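Local coordinates for Non-reducing end alpha-L-arabinofuranosidase BoGH43B (Bacteroides ovatus, PDB 5JOZ), which cleaves terminal non-reducing alpha-L-arabinofuranoside residues from xyloglucan branches, converting 'S' units to 'X' units, at residues 15-20 with 250-255. Sequence-based numbering, arbitrary orientation.
Sequences PDPSIC and WAVCLG
Pro-17 presses the CG-CD edge of its ring against the backbone of Cys-253 and Leu-254, with CG 3.5 Å from C of Cys-253 and CD 3.9 Å from CB of Leu-254. CB of Pro-17 lies 3.9 Å from CG2 of Val-252. That methyl sits between the backbone N and carbonyl carbon of its own residue and is shared, since CG2 of Val-252 also lies 4.0 Å from CB of Ile-19. Ile-19 crosses Val-252 obliquely; its CG1 is anti to the backbone N (chi1 -165°), and CD1 comes within 4.1 Å of CG1 of Val-252. At the other end, Leu-254 runs alongside Asp-16, the probable proton acceptor, and brings CD2 3.5 Å from OD1. This methyl gives one carboxylate oxygen an apolar flank, while OD2 is hydrogen-bonded to Ser-31; Asp-126 and Glu-176, the probable proton donor, lie close by. An alanine here, in place of Pro-17, would lose the CG and CD contacts with the backbone of Cys-253 and with Leu-254 and would probably loosen the backbone next to Asp-16. The case illustrates packing between the first and last blades of the five-bladed beta-propeller of family 43: no hydrogen bond joins the segments, which run nearly antiparallel, and the loop leading into strand 18-22, together with Ile-19 near its start, packs on strand 249-256, while Ser-18 OG is hydrogen-bonded both to Leu-80 of strand 74-83 and to Asp-240 of strand 234-243.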
loop_
_atom_site.group_PDB
_atom_site.type_symbol
_atom_site.label_atom_id
_atom_site.label_comp_id
_atom_site.label_asym_id
_atom_site.label_seq_id
_atom_site.Cartn_x
_atom_site.Cartn_y
_atom_site.Cartn_z
ATOM N N PRO A 15 -2.413 2.923 1.402
ATOM C CA PRO A 15 -3.761 3.360 1.722
ATOM C C PRO A 15 -4.342 2.758 3.004
ATOM O O PRO A 15 -3.811 1.786 3.550
ATOM C CB PRO A 15 -4.577 2.871 0.506
ATOM C CG PRO A 15 -3.673 1.969 -0.286
ATOM C CD PRO A 15 -2.440 1.741 0.528
ATOM N N ASP A 16 -5.451 3.347 3.451
ATOM C CA ASP A 16 -6.303 2.797 4.521
ATOM C C ASP A 16 -5.531 2.623 5.832
ATOM O O ASP A 16 -5.545 1.533 6.422
ATOM C CB ASP A 16 -6.922 1.460 4.080
ATOM C CG ASP A 16 -7.762 1.581 2.823
ATOM O OD1 ASP A 16 -8.635 2.465 2.776
ATOM O OD2 ASP A 16 -7.582 0.763 1.894
ATOM N N PRO A 17 -4.837 3.690 6.283
ATOM C CA PRO A 17 -3.955 3.536 7.428
ATOM C C PRO A 17 -4.725 3.214 8.694
ATOM O O PRO A 17 -5.750 3.863 8.952
ATOM C CB PRO A 17 -3.280 4.912 7.540
ATOM C CG PRO A 17 -4.260 5.862 6.957
ATOM C CD PRO A 17 -4.889 5.093 5.830
ATOM N N SER A 18 -4.250 2.229 9.463
ATOM C CA SER A 18 -4.770 1.983 10.812
ATOM C C SER A 18 -3.636 1.986 11.828
ATOM O O SER A 18 -2.606 1.354 11.607
ATOM C CB SER A 18 -5.531 0.672 10.869
ATOM O OG SER A 18 -6.042 0.459 12.162
ATOM N N ILE A 19 -3.845 2.676 12.950
ATOM C CA ILE A 19 -2.784 2.935 13.940
ATOM C C ILE A 19 -3.142 2.423 15.331
ATOM O O ILE A 19 -4.306 2.362 15.679
ATOM C CB ILE A 19 -2.485 4.453 14.044
ATOM C CG1 ILE A 19 -1.169 4.708 14.781
ATOM C CG2 ILE A 19 -3.625 5.221 14.719
ATOM C CD1 ILE A 19 -0.551 6.042 14.427
ATOM N N CYS A 20 -2.129 2.071 16.121
ATOM C CA CYS A 20 -2.307 1.882 17.559
ATOM C C CYS A 20 -1.047 2.266 18.298
ATOM O O CYS A 20 0.061 2.129 17.774
ATOM C CB CYS A 20 -2.722 0.444 17.909
ATOM S SG CYS A 20 -1.398 -0.777 17.827
ATOM N N TRP A 250 -4.299 12.708 17.678
ATOM C CA TRP A 250 -3.867 12.749 16.297
ATOM C C TRP A 250 -4.687 11.759 15.479
ATOM O O TRP A 250 -5.218 10.763 16.014
ATOM C CB TRP A 250 -2.367 12.454 16.207
ATOM C CG TRP A 250 -1.575 13.587 16.768
ATOM C CD1 TRP A 250 -1.287 13.822 18.085
ATOM C CD2 TRP A 250 -1.029 14.681 16.038
ATOM N NE1 TRP A 250 -0.562 14.989 18.211
ATOM C CE2 TRP A 250 -0.391 15.534 16.968
ATOM C CE3 TRP A 250 -0.990 15.014 14.683
ATOM C CZ2 TRP A 250 0.253 16.703 16.584
ATOM C CZ3 TRP A 250 -0.336 16.168 14.301
ATOM C CH2 TRP A 250 0.274 17.001 15.246
ATOM N N ALA A 251 -4.826 12.071 14.194
ATOM C CA ALA A 251 -5.490 11.219 13.228
ATOM C C ALA A 251 -4.507 10.860 12.128
ATOM O O ALA A 251 -3.738 11.708 11.678
ATOM C CB ALA A 251 -6.690 11.932 12.636
ATOM N N VAL A 252 -4.519 9.601 11.706
ATOM C CA VAL A 252 -3.934 9.249 10.418
ATOM C C VAL A 252 -5.093 9.027 9.461
ATOM O O VAL A 252 -6.187 8.674 9.887
ATOM C CB VAL A 252 -2.978 8.041 10.476
ATOM C CG1 VAL A 252 -1.779 8.387 11.343
ATOM C CG2 VAL A 252 -3.695 6.771 10.969
ATOM N N CYS A 253 -4.851 9.295 8.185
ATOM C CA CYS A 253 -5.847 9.121 7.129
ATOM C C CYS A 253 -5.121 8.995 5.795
ATOM O O CYS A 253 -3.901 9.228 5.718
ATOM C CB CYS A 253 -6.780 10.322 7.070
ATOM S SG CYS A 253 -5.986 11.791 6.369
ATOM N N LEU A 254 -5.877 8.641 4.759
ATOM C CA LEU A 254 -5.342 8.514 3.419
ATOM C C LEU A 254 -5.668 9.751 2.615
ATOM O O LEU A 254 -6.572 10.498 2.953
ATOM C CB LEU A 254 -5.892 7.270 2.703
ATOM C CG LEU A 254 -7.361 7.162 2.253
ATOM C CD1 LEU A 254 -7.747 8.094 1.107
ATOM C CD2 LEU A 254 -7.662 5.719 1.885
ATOM N N GLY A 255 -4.931 9.938 1.532
ATOM C CA GLY A 255 -5.201 10.997 0.567
ATOM C C GLY A 255 -4.395 10.784 -0.698
ATOM O O GLY A 255 -3.609 9.826 -0.800
#